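Local coordinates for pyridoxamine 5'-phosphate oxidase-related, FMN-binding protein (Mycobacterium smegmatis, PDB 6ECI) that binds flavin-adenine dinucleotide and probably sequesters it, helping mycobacteria to withstand hypoxic and oxidative stress, at residues N62-E68 with I81-R87; W13-K17 with V41-V46; L47-A51 with A101-W106; D94-Q99 with H113-V117. All coordinates share one frame; numbering follows the deposited sequence. Where two conformers were deposited one is given.

Contact 1 (N62-E68 with I81-R87). With FAD (flavin-adenine dinucleotide), chain C.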
# COMPACT_ATOMS: atom_id res chain seq x y z
N ASN B 62 17.63 -3.86 -6.18
CA ASN B 62 18.29 -5.14 -6.41
C ASN B 62 17.76 -6.26 -5.52
O ASN B 62 18.42 -7.29 -5.34
CB ASN B 62 19.81 -5.02 -6.26
CG ASN B 62 20.42 -4.07 -7.27
OD1 ASN B 62 20.12 -4.13 -8.46
ND2 ASN B 62 21.27 -3.17 -6.79
N ASN B 63 16.56 -6.08 -4.96
CA ASN B 63 15.88 -7.11 -4.19
C ASN B 63 14.50 -7.36 -4.79
O ASN B 63 13.98 -6.55 -5.57
CB ASN B 63 15.73 -6.72 -2.71
CG ASN B 63 17.06 -6.65 -1.99
OD1 ASN B 63 17.89 -7.55 -2.11
ND2 ASN B 63 17.27 -5.57 -1.24
N ASN B 64 13.92 -8.50 -4.43
CA ASN B 64 12.56 -8.80 -4.85
C ASN B 64 11.58 -7.95 -4.05
O ASN B 64 11.63 -7.92 -2.82
CB ASN B 64 12.26 -10.28 -4.64
CG ASN B 64 13.23 -11.18 -5.39
OD1 ASN B 64 13.64 -10.87 -6.51
ND2 ASN B 64 13.61 -12.29 -4.76
N VAL B 65 10.70 -7.24 -4.75
CA VAL B 65 9.77 -6.32 -4.12
C VAL B 65 8.36 -6.58 -4.62
O VAL B 65 8.14 -7.14 -5.70
CB VAL B 65 10.14 -4.84 -4.38
CG1 VAL B 65 11.55 -4.54 -3.89
CG2 VAL B 65 9.99 -4.50 -5.87
N LEU B 66 7.39 -6.17 -3.80
CA LEU B 66 6.00 -6.07 -4.21
C LEU B 66 5.68 -4.62 -4.54
O LEU B 66 6.13 -3.70 -3.85
CB LEU B 66 5.07 -6.56 -3.10
CG LEU B 66 4.90 -8.07 -2.95
CD1 LEU B 66 4.06 -8.39 -1.74
CD2 LEU B 66 4.25 -8.60 -4.20
N PHE B 67 4.91 -4.42 -5.61
CA PHE B 67 4.35 -3.11 -5.91
C PHE B 67 2.84 -3.24 -5.99
O PHE B 67 2.32 -4.14 -6.65
CB PHE B 67 4.88 -2.53 -7.22
CG PHE B 67 4.22 -1.24 -7.61
CD1 PHE B 67 4.62 -0.05 -7.03
CD2 PHE B 67 3.19 -1.23 -8.53
CE1 PHE B 67 4.01 1.14 -7.38
CE2 PHE B 67 2.57 -0.04 -8.88
CZ PHE B 67 2.99 1.15 -8.30
N GLU B 68 2.14 -2.32 -5.33
CA GLU B 68 0.69 -2.34 -5.34
C GLU B 68 0.15 -0.93 -5.51
O GLU B 68 0.77 0.05 -5.06
CB GLU B 68 0.13 -2.97 -4.05
CG GLU B 68 -1.35 -3.29 -4.11
CD GLU B 68 -2.21 -2.17 -3.57
OE1 GLU B 68 -1.65 -1.21 -3.00
OE2 GLU B 68 -3.45 -2.25 -3.72
N ILE B 81 -1.24 -5.83 -8.22
CA ILE B 81 -0.03 -6.19 -7.50
C ILE B 81 1.01 -6.67 -8.50
O ILE B 81 0.73 -7.56 -9.32
CB ILE B 81 -0.29 -7.27 -6.43
CG1 ILE B 81 -1.32 -6.79 -5.42
CG2 ILE B 81 1.00 -7.64 -5.72
CD1 ILE B 81 -1.73 -7.84 -4.42
N VAL B 82 2.20 -6.09 -8.44
CA VAL B 82 3.32 -6.45 -9.32
C VAL B 82 4.41 -7.08 -8.46
O VAL B 82 4.92 -6.45 -7.53
CB VAL B 82 3.85 -5.23 -10.08
CG1 VAL B 82 5.17 -5.57 -10.77
CG2 VAL B 82 2.83 -4.74 -11.09
N ARG B 83 4.76 -8.32 -8.77
CA ARG B 83 5.94 -8.97 -8.21
C ARG B 83 7.08 -8.83 -9.20
O ARG B 83 6.94 -9.20 -10.37
CB ARG B 83 5.69 -10.44 -7.90
CG ARG B 83 4.53 -10.70 -6.96
CD ARG B 83 4.76 -11.93 -6.10
NE ARG B 83 3.56 -12.32 -5.37
CZ ARG B 83 3.39 -12.21 -4.05
NH1 ARG B 83 4.37 -11.73 -3.29
NH2 ARG B 83 2.25 -12.60 -3.49
N GLY B 84 8.20 -8.30 -8.74
CA GLY B 84 9.34 -8.14 -9.62
C GLY B 84 10.60 -7.77 -8.86
O GLY B 84 10.68 -7.94 -7.64
N VAL B 85 11.58 -7.28 -9.61
CA VAL B 85 12.87 -6.87 -9.07
C VAL B 85 13.07 -5.39 -9.36
O VAL B 85 12.77 -4.93 -10.47
CB VAL B 85 14.03 -7.70 -9.65
CG1 VAL B 85 15.33 -7.34 -8.97
CG2 VAL B 85 13.74 -9.19 -9.51
N ALA B 86 13.56 -4.66 -8.36
CA ALA B 86 13.85 -3.24 -8.52
C ALA B 86 15.28 -3.08 -9.01
O ALA B 86 16.22 -3.56 -8.37
CB ALA B 86 13.65 -2.50 -7.20
N ARG B 87 15.44 -2.42 -10.15
CA ARG B 87 16.74 -2.20 -10.76
C ARG B 87 16.89 -0.72 -11.08
O ARG B 87 15.96 -0.10 -11.60
CB ARG B 87 16.91 -3.05 -12.02
CG ARG B 87 16.68 -4.55 -11.81
CD ARG B 87 17.98 -5.34 -11.86
NE ARG B 87 18.42 -5.83 -10.56
CZ ARG B 87 18.49 -7.11 -10.22
NH1 ARG B 87 18.14 -8.05 -11.08
NH2 ARG B 87 18.91 -7.45 -9.01
PA FAD C . -6.02 -16.05 -3.77
O1A FAD C . -6.96 -16.36 -4.88
O2A FAD C . -5.58 -17.24 -2.93
O5B FAD C . -4.75 -15.28 -4.29
C5B FAD C . -3.95 -15.79 -5.38
C4B FAD C . -3.06 -14.69 -5.89
O4B FAD C . -3.86 -13.66 -6.49
C3B FAD C . -2.24 -13.98 -4.82
O3B FAD C . -1.02 -14.67 -4.55
C2B FAD C . -1.98 -12.61 -5.47
O2B FAD C . -0.81 -12.61 -6.28
C1B FAD C . -3.24 -12.40 -6.31
N9A FAD C . -4.21 -11.49 -5.70
C8A FAD C . -5.12 -11.78 -4.73
N7A FAD C . -5.86 -10.75 -4.36
C5A FAD C . -5.38 -9.71 -5.15
C6A FAD C . -5.74 -8.35 -5.24
N6A FAD C . -6.70 -7.78 -4.51
N1A FAD C . -5.07 -7.59 -6.13
C2A FAD C . -4.11 -8.16 -6.87
N3A FAD C . -3.68 -9.42 -6.86
C4A FAD C . -4.37 -10.16 -5.97
N1 FAD C . -11.19 -8.48 0.94
C2 FAD C . -11.77 -8.48 2.17
O2 FAD C . -11.82 -9.50 2.87
N3 FAD C . -12.33 -7.31 2.67
C4 FAD C . -12.36 -6.09 2.03
O4 FAD C . -12.88 -5.12 2.57
C4X FAD C . -11.74 -6.10 0.72
N5 FAD C . -11.72 -4.99 0.04
C5X FAD C . -11.13 -5.00 -1.21
C6 FAD C . -11.10 -3.82 -1.96
C7 FAD C . -10.52 -3.78 -3.22
C7M FAD C . -10.51 -2.49 -3.99
C8 FAD C . -9.94 -4.95 -3.75
C8M FAD C . -9.31 -4.94 -5.12
C9 FAD C . -9.97 -6.13 -3.01
C9A FAD C . -10.55 -6.16 -1.76
N10 FAD C . -10.60 -7.34 -0.98
C10 FAD C . -11.18 -7.35 0.26
C1' FAD C . -10.00 -8.59 -1.48
C2' FAD C . -8.61 -8.84 -0.91
O2' FAD C . -7.79 -7.68 -1.08
C3' FAD C . -7.97 -10.02 -1.63
O3' FAD C . -8.23 -9.92 -3.02
C4' FAD C . -8.45 -11.39 -1.14
O4' FAD C . -8.37 -11.44 0.29
C5' FAD C . -7.66 -12.53 -1.75
O5' FAD C . -8.24 -13.78 -1.32
P FAD C . -8.16 -15.06 -2.23
O1P FAD C . -9.11 -14.89 -3.42
O2P FAD C . -8.33 -16.29 -1.43
O3P FAD C . -6.68 -14.99 -2.79
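One face of the Arg-83 guanidinium carries the Leu-66 methyl CD2, which lies 3.3 Å from Arg-83 NH1, while O3B of the FAD ribose sits near the group's plane at its edge. The Leu-66 and Arg-83 side chains run side by side in the same direction, so leucine supplies an apolar bed for the charged plate. The Arg-87 guanidinium has CG1 of Val-85 over its centre on one face; at its edge NE donates in plane to a lone pair of Asn-62 OD1 (3.2 Å). The Phe-67 ring has Val-82 CB at its edge.

The backbones form an antiparallel hairpin, strands 64-72 and 77-88. Val-65 with Gly-84 and Phe-67 with Val-82 are the hydrogen-bonded pairs, the latter joined by Val-82 N to Phe-67 O at 2.6 Å. Ile-81, a branched apolar residue suited to a strand and a pocket wall, touches Leu-66 CD2 with CG2 (3.7 Å) and the adenine atom C2A with CG1 (3.4 Å).

Arg-83 NH1 bonds to Ser-32 O of the second subunit, and Glu-68 OE1 forms a salt bridge with Arg-23. Ile-81 thus offers the adenine an apolar surface, while the polar end of Arg-83 probably helps to join the subunits.

Contact 2 (W13-K17 with V41-V46)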
# COMPACT_ATOMS: atom_id res chain seq x y z
N TRP B 13 -2.03 -3.09 -16.34
CA TRP B 13 -1.03 -2.09 -16.69
C TRP B 13 -1.67 -0.74 -17.01
O TRP B 13 -1.07 0.31 -16.75
CB TRP B 13 -0.19 -2.57 -17.87
CG TRP B 13 0.78 -3.65 -17.50
CD1 TRP B 13 0.73 -4.96 -17.88
CD2 TRP B 13 1.94 -3.51 -16.67
NE1 TRP B 13 1.79 -5.65 -17.34
CE2 TRP B 13 2.54 -4.78 -16.59
CE3 TRP B 13 2.52 -2.44 -15.99
CZ2 TRP B 13 3.71 -5.01 -15.86
CZ3 TRP B 13 3.67 -2.67 -15.26
CH2 TRP B 13 4.25 -3.94 -15.20
N ASP B 14 -2.89 -0.74 -17.55
CA ASP B 14 -3.59 0.51 -17.79
C ASP B 14 -4.22 1.06 -16.52
O ASP B 14 -4.15 2.26 -16.26
CB ASP B 14 -4.64 0.34 -18.89
CG ASP B 14 -4.07 0.50 -20.28
OD1 ASP B 14 -3.06 1.23 -20.42
OD2 ASP B 14 -4.62 -0.09 -21.23
N LEU B 15 -4.84 0.19 -15.72
CA LEU B 15 -5.40 0.63 -14.45
C LEU B 15 -4.34 1.29 -13.57
O LEU B 15 -4.63 2.25 -12.86
CB LEU B 15 -6.04 -0.55 -13.71
CG LEU B 15 -7.43 -0.97 -14.19
CD1 LEU B 15 -7.93 -2.15 -13.38
CD2 LEU B 15 -8.40 0.19 -14.11
N LEU B 16 -3.10 0.79 -13.64
CA LEU B 16 -2.01 1.43 -12.90
C LEU B 16 -1.77 2.85 -13.38
O LEU B 16 -1.37 3.71 -12.58
CB LEU B 16 -0.73 0.60 -13.03
CG LEU B 16 -0.68 -0.68 -12.21
CD1 LEU B 16 0.68 -1.36 -12.35
CD2 LEU B 16 -0.98 -0.37 -10.75
N LYS B 17 -2.00 3.13 -14.66
CA LYS B 17 -1.78 4.47 -15.19
C LYS B 17 -2.85 5.46 -14.75
O LYS B 17 -2.70 6.66 -15.02
CB LYS B 17 -1.73 4.43 -16.72
CG LYS B 17 -0.68 3.50 -17.29
CD LYS B 17 0.04 4.14 -18.45
CE LYS B 17 0.70 3.10 -19.33
NZ LYS B 17 -0.31 2.19 -19.94
N VAL B 41 3.93 4.29 -15.12
CA VAL B 41 4.11 3.04 -15.84
C VAL B 41 4.76 3.35 -17.19
O VAL B 41 4.30 4.25 -17.91
CB VAL B 41 2.77 2.31 -16.03
CG1 VAL B 41 2.97 1.05 -16.85
CG2 VAL B 41 2.16 1.99 -14.68
N GLN B 42 5.82 2.62 -17.52
CA GLN B 42 6.53 2.79 -18.79
C GLN B 42 6.85 1.40 -19.34
O GLN B 42 7.73 0.72 -18.79
CB GLN B 42 7.80 3.61 -18.62
CG GLN B 42 7.61 5.10 -18.52
CD GLN B 42 8.92 5.85 -18.63
OE1 GLN B 42 9.98 5.29 -18.38
NE2 GLN B 42 8.85 7.12 -19.03
N ASN B 43 6.17 1.00 -20.41
CA ASN B 43 6.44 -0.25 -21.12
C ASN B 43 6.45 -1.44 -20.16
O ASN B 43 7.43 -2.18 -20.06
CB ASN B 43 7.76 -0.16 -21.89
CG ASN B 43 7.83 1.06 -22.78
OD1 ASN B 43 8.75 1.87 -22.67
ND2 ASN B 43 6.86 1.20 -23.68
N ARG B 44 5.32 -1.61 -19.47
CA ARG B 44 5.16 -2.70 -18.51
C ARG B 44 6.30 -2.72 -17.49
O ARG B 44 6.85 -3.77 -17.16
CB ARG B 44 5.03 -4.05 -19.22
CG ARG B 44 4.11 -4.01 -20.42
CD ARG B 44 3.36 -5.31 -20.63
NE ARG B 44 2.00 -5.05 -21.11
CZ ARG B 44 1.07 -5.99 -21.28
NH1 ARG B 44 1.34 -7.26 -21.02
NH2 ARG B 44 -0.14 -5.64 -21.71
N THR B 45 6.68 -1.53 -17.03
CA THR B 45 7.59 -1.38 -15.90
C THR B 45 7.02 -0.29 -14.99
O THR B 45 6.25 0.56 -15.42
CB THR B 45 9.02 -1.01 -16.32
OG1 THR B 45 9.06 0.35 -16.77
CG2 THR B 45 9.52 -1.92 -17.42
N VAL B 46 7.43 -0.34 -13.72
CA VAL B 46 6.96 0.60 -12.71
C VAL B 46 8.13 1.52 -12.38
O VAL B 46 9.05 1.14 -11.65
CB VAL B 46 6.42 -0.11 -11.47
CG1 VAL B 46 5.90 0.90 -10.45
CG2 VAL B 46 5.33 -1.10 -11.85
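Lys-17 and Val-41 bring their CA atoms within 6.1 Å and Trp-13 and Arg-44 theirs within 6.5 Å, so the C-terminal part of the helix that contains Trp-13 lies against the tight turn of a beta hairpin. The hairpin joins strands 31-41 and 46-49 in a sheet of the split-barrel type expected for this flavin-binding family. Gln-42 and Thr-45 close the turn through Gln-42 N to Thr-45 O, with a weak bond in return. Asn-43 and Arg-44 between them both have positive phi, resembling a type I' turn; asparagine accepts that backbone shape readily.

The turn rests its backbone, as well as a side chain, on the indole. Arg-44 spreads across one face of Trp-13: its carbonyl lies by the outer rim, and its side chain continues toward the pyrrole part, where NE is 3.5 Å from Trp-13 CD1. The guanidinium is inclined 26° to the ring and lies near its CD1 corner; a large flat side chain such as tryptophan can take both this group and the Arg-44 backbone on one face.

Val-41 packs among Trp-13, Leu-16 and Lys-17. Its chi1 of 177° sets CG1 opposite the backbone N and against Trp-13 CE3, at 3.6 Å, while CG2 meets Leu-16 CB, also at 3.6 Å. Lys-17 lays its methylenes across the valine and sends NZ to a salt bridge with Asp-14 OD1. On the inner side Leu-16 packs on Phe-67 of strand 64-72. Over the six-membered ring of Trp-13, the Arg-44 CA stands 3.5 Å from the centroid and 6° off the normal, a CH-pi contact.

Contact 3 (L47-A51 with A101-W106). With FAD (flavin-adenine dinucleotide), chain U.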
# COMPACT_ATOMS: atom_id res chain seq x y z
N LEU B 47 8.09 2.74 -12.92
CA LEU B 47 9.18 3.70 -12.74
C LEU B 47 8.91 4.61 -11.55
O LEU B 47 7.79 5.08 -11.35
CB LEU B 47 9.35 4.54 -14.00
CG LEU B 47 10.35 5.69 -13.90
CD1 LEU B 47 11.77 5.16 -13.77
CD2 LEU B 47 10.23 6.61 -15.09
N PHE B 48 9.96 4.85 -10.76
CA PHE B 48 9.87 5.81 -9.68
C PHE B 48 11.26 6.37 -9.39
O PHE B 48 12.28 5.83 -9.84
CB PHE B 48 9.26 5.19 -8.41
CG PHE B 48 10.09 4.09 -7.81
CD1 PHE B 48 10.07 2.81 -8.34
CD2 PHE B 48 10.86 4.33 -6.68
CE1 PHE B 48 10.81 1.80 -7.78
CE2 PHE B 48 11.61 3.31 -6.11
CZ PHE B 48 11.58 2.05 -6.66
N ARG B 49 11.29 7.47 -8.64
CA ARG B 49 12.52 8.09 -8.20
C ARG B 49 12.74 7.80 -6.72
O ARG B 49 11.79 7.64 -5.95
CB ARG B 49 12.51 9.60 -8.44
CG ARG B 49 13.05 9.98 -9.81
CD ARG B 49 12.84 11.44 -10.17
NE ARG B 49 12.51 12.30 -9.03
CZ ARG B 49 13.41 12.94 -8.29
NH1 ARG B 49 14.70 12.82 -8.57
NH2 ARG B 49 13.03 13.71 -7.28
N THR B 50 14.00 7.72 -6.34
CA THR B 50 14.39 7.36 -4.98
C THR B 50 15.23 8.48 -4.39
O THR B 50 16.01 9.13 -5.10
CB THR B 50 15.15 6.02 -4.98
OG1 THR B 50 14.44 5.06 -4.19
CG2 THR B 50 16.57 6.18 -4.44
N ALA B 51 15.03 8.75 -3.11
CA ALA B 51 15.79 9.76 -2.40
C ALA B 51 17.02 9.12 -1.79
O ALA B 51 16.95 8.02 -1.23
CB ALA B 51 14.93 10.43 -1.32
N ALA B 101 9.14 10.93 -18.22
CA ALA B 101 8.04 10.43 -17.42
C ALA B 101 7.25 11.56 -16.77
O ALA B 101 7.81 12.59 -16.38
CB ALA B 101 8.56 9.47 -16.34
N GLU B 102 5.94 11.36 -16.64
CA GLU B 102 5.05 12.38 -16.09
C GLU B 102 4.91 12.22 -14.57
O GLU B 102 3.83 12.00 -14.04
CB GLU B 102 3.70 12.33 -16.79
CG GLU B 102 3.67 13.00 -18.16
CD GLU B 102 3.88 14.50 -18.08
OE1 GLU B 102 5.04 14.94 -18.19
OE2 GLU B 102 2.89 15.23 -17.90
N LEU B 103 6.04 12.35 -13.89
CA LEU B 103 6.12 12.17 -12.44
C LEU B 103 6.04 13.51 -11.73
O LEU B 103 6.51 14.54 -12.23
CB LEU B 103 7.41 11.46 -12.04
CG LEU B 103 7.31 9.93 -12.04
CD1 LEU B 103 8.67 9.25 -12.20
CD2 LEU B 103 6.58 9.42 -10.81
N LEU B 104 5.44 13.48 -10.54
CA LEU B 104 5.38 14.67 -9.71
C LEU B 104 6.80 15.15 -9.40
O LEU B 104 7.66 14.33 -9.06
CB LEU B 104 4.64 14.38 -8.40
CG LEU B 104 3.12 14.18 -8.45
CD1 LEU B 104 2.61 13.73 -7.08
CD2 LEU B 104 2.41 15.44 -8.90
N PRO B 105 7.08 16.44 -9.52
CA PRO B 105 8.40 16.94 -9.13
C PRO B 105 8.49 17.07 -7.62
O PRO B 105 7.51 17.34 -6.94
CB PRO B 105 8.46 18.31 -9.81
CG PRO B 105 7.03 18.78 -9.78
CD PRO B 105 6.16 17.54 -9.88
N TRP B 106 9.70 16.88 -7.09
CA TRP B 106 9.90 17.25 -5.69
C TRP B 106 11.26 17.87 -5.44
O TRP B 106 12.27 17.44 -6.01
CB TRP B 106 9.67 16.07 -4.72
CG TRP B 106 9.96 14.66 -5.17
CD1 TRP B 106 9.16 13.87 -5.94
CD2 TRP B 106 11.08 13.85 -4.78
NE1 TRP B 106 9.73 12.63 -6.10
CE2 TRP B 106 10.91 12.59 -5.39
CE3 TRP B 106 12.21 14.07 -4.00
CZ2 TRP B 106 11.83 11.55 -5.24
CZ3 TRP B 106 13.13 13.04 -3.85
CH2 TRP B 106 12.94 11.80 -4.48
PA FAD U . 13.34 5.30 8.17
O1A FAD U . 13.90 6.40 9.00
O2A FAD U . 14.31 4.17 7.81
O5B FAD U . 12.04 4.68 8.82
C5B FAD U . 11.99 4.33 10.22
C4B FAD U . 10.57 3.94 10.55
O4B FAD U . 9.69 5.02 10.18
C3B FAD U . 10.04 2.73 9.80
O3B FAD U . 10.39 1.52 10.45
C2B FAD U . 8.52 2.97 9.82
O2B FAD U . 7.88 2.45 10.97
C1B FAD U . 8.43 4.50 9.78
N9A FAD U . 8.13 5.02 8.45
C8A FAD U . 9.00 5.20 7.41
N7A FAD U . 8.44 5.67 6.32
C5A FAD U . 7.10 5.80 6.67
C6A FAD U . 5.98 6.24 5.95
N6A FAD U . 6.02 6.66 4.68
N1A FAD U . 4.79 6.25 6.60
C2A FAD U . 4.74 5.84 7.86
N3A FAD U . 5.73 5.39 8.64
C4A FAD U . 6.90 5.40 7.97
N1 FAD U . 10.29 8.18 -1.22
C2 FAD U . 10.94 8.04 -2.40
O2 FAD U . 12.14 7.73 -2.44
N3 FAD U . 10.27 8.25 -3.59
C4 FAD U . 8.94 8.60 -3.72
O4 FAD U . 8.44 8.77 -4.83
C4X FAD U . 8.25 8.75 -2.45
N5 FAD U . 6.98 9.08 -2.47
C5X FAD U . 6.33 9.22 -1.25
C6 FAD U . 4.98 9.57 -1.26
C7 FAD U . 4.27 9.72 -0.07
C7M FAD U . 2.82 10.10 -0.11
C8 FAD U . 4.93 9.51 1.16
C8M FAD U . 4.20 9.66 2.46
C9 FAD U . 6.28 9.16 1.16
C9A FAD U . 6.97 9.01 -0.03
N10 FAD U . 8.34 8.65 -0.05
C10 FAD U . 9.01 8.51 -1.25
C1' FAD U . 9.07 8.42 1.19
C2' FAD U . 9.35 6.94 1.45
O2' FAD U . 8.24 6.34 2.11
C3' FAD U . 10.60 6.81 2.32
O3' FAD U . 11.59 6.04 1.64
C4' FAD U . 10.32 6.18 3.68
O4' FAD U . 9.68 7.18 4.47
C5' FAD U . 11.55 5.62 4.35
O5' FAD U . 12.53 6.67 4.49
P FAD U . 13.54 6.69 5.70
O1P FAD U . 13.73 8.13 6.18
O2P FAD U . 14.80 5.97 5.37
O3P FAD U . 12.75 5.90 6.82
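Arg-49 and Trp-106 approach from opposite directions and meet as a cation-pi pair. The guanidinium does not lie flat on the indole: the two planes are inclined by 44°, and NH2 leads, placed over the ring face. CZ is 3.9 Å from the centroid of the Trp-106 six-membered ring, over its face. The arginine chain runs out extended through chi2 and then turns sharply at chi3 (16°), which swings the guanidinium to the indole; NH1 is tied to Lys-111 O. Trp-106 is poorly ordered, so the finer detail of this pairing is less certain. Its ring edge faces the backbone of Thr-50 and Ala-51, with CH2 4.0 Å from Ala-51 CB, and Phe-127 of the second subunit meets it edge-to-face.

Toward the other end the contact is purely aliphatic. Leu-47 CD2 reaches Ala-101 CB at 3.5 Å and Leu-103 CD1 at 4.2 Å, small and branched residues that fit the loop against the start of strand 46-49.

The backbone of Arg-49 and Ala-51 binds the flavin. FAD N3 donates to Arg-49 O (2.9 Å, nearly straight at 171°), and Ala-51 N donates to FAD O2 (3.1 Å). Recognition of the flavin's pyrimidine edge here thus rests on main-chain groups, while the side chain of Arg-49, turned to the loop, gives its charge a pi surface beside the pocket and probably helps to hold Trp-106 near the flavin.

Contact 4 (D94-Q99 with H113-V117)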
# COMPACT_ATOMS: atom_id res chain seq x y z
N ASP B 94 17.58 3.81 -21.37
CA ASP B 94 16.72 3.75 -20.19
C ASP B 94 16.61 5.12 -19.53
O ASP B 94 15.51 5.55 -19.13
CB ASP B 94 17.26 2.72 -19.20
CG ASP B 94 16.24 2.31 -18.15
OD1 ASP B 94 15.15 2.91 -18.10
OD2 ASP B 94 16.54 1.40 -17.35
N LEU B 95 17.73 5.83 -19.41
CA LEU B 95 17.72 7.15 -18.78
C LEU B 95 16.86 8.13 -19.58
O LEU B 95 16.10 8.91 -19.00
CB LEU B 95 19.14 7.68 -18.64
CG LEU B 95 19.41 8.79 -17.62
CD1 LEU B 95 19.16 8.29 -16.21
CD2 LEU B 95 20.83 9.32 -17.77
N ALA B 96 16.98 8.10 -20.91
CA ALA B 96 16.21 9.02 -21.74
C ALA B 96 14.71 8.74 -21.62
O ALA B 96 13.90 9.67 -21.64
CB ALA B 96 16.66 8.92 -23.19
N GLU B 97 14.33 7.47 -21.49
CA GLU B 97 12.92 7.14 -21.33
C GLU B 97 12.40 7.58 -19.97
O GLU B 97 11.26 8.02 -19.84
CB GLU B 97 12.70 5.64 -21.54
CG GLU B 97 11.26 5.18 -21.35
CD GLU B 97 10.33 5.72 -22.42
OE1 GLU B 97 10.81 6.17 -23.48
OE2 GLU B 97 9.10 5.70 -22.20
N ALA B 98 13.24 7.47 -18.93
CA ALA B 98 12.80 7.84 -17.59
C ALA B 98 12.58 9.35 -17.46
O ALA B 98 11.74 9.78 -16.67
CB ALA B 98 13.82 7.37 -16.55
N GLN B 99 13.33 10.15 -18.22
CA GLN B 99 13.22 11.60 -18.10
C GLN B 99 11.99 12.16 -18.79
O GLN B 99 11.59 13.29 -18.48
CB GLN B 99 14.49 12.26 -18.64
CG GLN B 99 15.74 11.90 -17.84
CD GLN B 99 17.02 12.37 -18.49
OE1 GLN B 99 17.03 12.82 -19.64
NE2 GLN B 99 18.13 12.25 -17.77
N HIS B 113 17.81 9.44 -8.98
CA HIS B 113 18.08 8.01 -8.79
C HIS B 113 16.84 7.29 -9.30
O HIS B 113 15.92 7.01 -8.54
CB HIS B 113 18.39 7.67 -7.34
CG HIS B 113 19.00 6.32 -7.16
ND1 HIS B 113 19.62 5.92 -6.00
CD2 HIS B 113 19.10 5.27 -8.02
CE1 HIS B 113 20.07 4.68 -6.14
NE2 HIS B 113 19.77 4.27 -7.36
N TRP B 114 16.84 6.99 -10.60
CA TRP B 114 15.71 6.33 -11.23
C TRP B 114 15.76 4.83 -10.95
O TRP B 114 16.80 4.20 -11.11
CB TRP B 114 15.71 6.58 -12.73
CG TRP B 114 15.62 8.02 -13.13
CD1 TRP B 114 16.66 8.85 -13.45
CD2 TRP B 114 14.43 8.80 -13.24
NE1 TRP B 114 16.18 10.10 -13.76
CE2 TRP B 114 14.81 10.10 -13.64
CE3 TRP B 114 13.07 8.53 -13.05
CZ2 TRP B 114 13.89 11.12 -13.85
CZ3 TRP B 114 12.15 9.54 -13.26
CH2 TRP B 114 12.57 10.82 -13.65
N VAL B 115 14.62 4.28 -10.55
CA VAL B 115 14.48 2.85 -10.30
C VAL B 115 13.25 2.35 -11.05
O VAL B 115 12.25 3.07 -11.16
CB VAL B 115 14.36 2.54 -8.79
CG1 VAL B 115 14.37 1.04 -8.54
CG2 VAL B 115 15.47 3.22 -8.01
N ARG B 116 13.34 1.13 -11.58
CA ARG B 116 12.21 0.48 -12.23
C ARG B 116 11.96 -0.87 -11.57
O ARG B 116 12.90 -1.60 -11.26
CB ARG B 116 12.45 0.26 -13.73
CG ARG B 116 12.43 1.50 -14.59
CD ARG B 116 12.52 1.12 -16.06
NE ARG B 116 12.94 2.23 -16.90
CZ ARG B 116 12.12 3.12 -17.45
NH1 ARG B 116 10.81 3.04 -17.24
NH2 ARG B 116 12.60 4.10 -18.20
N VAL B 117 10.69 -1.18 -11.35
CA VAL B 117 10.29 -2.52 -10.92
C VAL B 117 10.06 -3.34 -12.18
O VAL B 117 9.05 -3.15 -12.87
CB VAL B 117 9.05 -2.48 -10.03
CG1 VAL B 117 8.65 -3.90 -9.63
CG2 VAL B 117 9.31 -1.64 -8.80
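Arg-116 grips Asp-94 side-on, sending NE and NH2 to the same carboxylate oxygen. OD1 receives NE at 2.6 Å on its syn lone pair and NH2 at 2.8 Å nearly in line with the C-O bond. Carboxylate and guanidinium are almost coplanar, 21° apart, and OD1 lies close to the guanidinium plane, though both bonds are bent because one oxygen serves two donors. This salt bridge joins helix 92-99 to strand 114-119 in a helix-on-sheet packing, the two short axes crossing at 93° and coming within 9.9 Å.

The reach of arginine suits that separation: its chain is extended from CG to NE, and the aspartate turns to meet it, CG lying anti to the backbone N (chi1 -164°). NH2 also makes a weak bond to Asp-94 O and lies 3.6 Å from Glu-97 CG. The remaining nitrogen, NH1, is held by Gln-42 OE1 and Thr-45 OG1 of the hairpin turn, so the buried guanidinium is fixed in rotation by partners from two parts of the fold. Gln-42 in turn donates through NE2 to Glu-97 O, which ties the same turn to the helix.

Beside this polar group lies an apolar one. Ala-98, small enough to let the helix come close, places CB over a face of the Trp-114 indole, 4.0 Å from the centroid of the six-membered ring, a CH-pi contact. The Ala-98 carbonyl lies over the same ring's outer part. Near the pyrrole, Leu-95 CD1 stops 3.8 Å from Trp-114 CD1.

In the fold
All four contacts are partly buried, contacts 1 and 2 nearer the chain's centre and contacts 3 and 4 farther out. Contact 1 is built of backbone hydrogen bonds between neighbouring strands; the other three join a helix or loop to strands or a turn mainly by side-chain packing. Contacts 1 and 3 both touch FAD and the second subunit, but lie about 17 Å apart between centres and on different FAD molecules, one at adenine and the other at the flavin ring. Contacts 2 and 4 touch no other chain of the assembly. Contact 1 meets contact 2 through apolar packing of Phe-67 on Val-46, whereas contacts 2 and 4 are linked by polar bonds. Contacts 3 and 4 hold neighbouring strands of the sheet, 46-49 and 114-119.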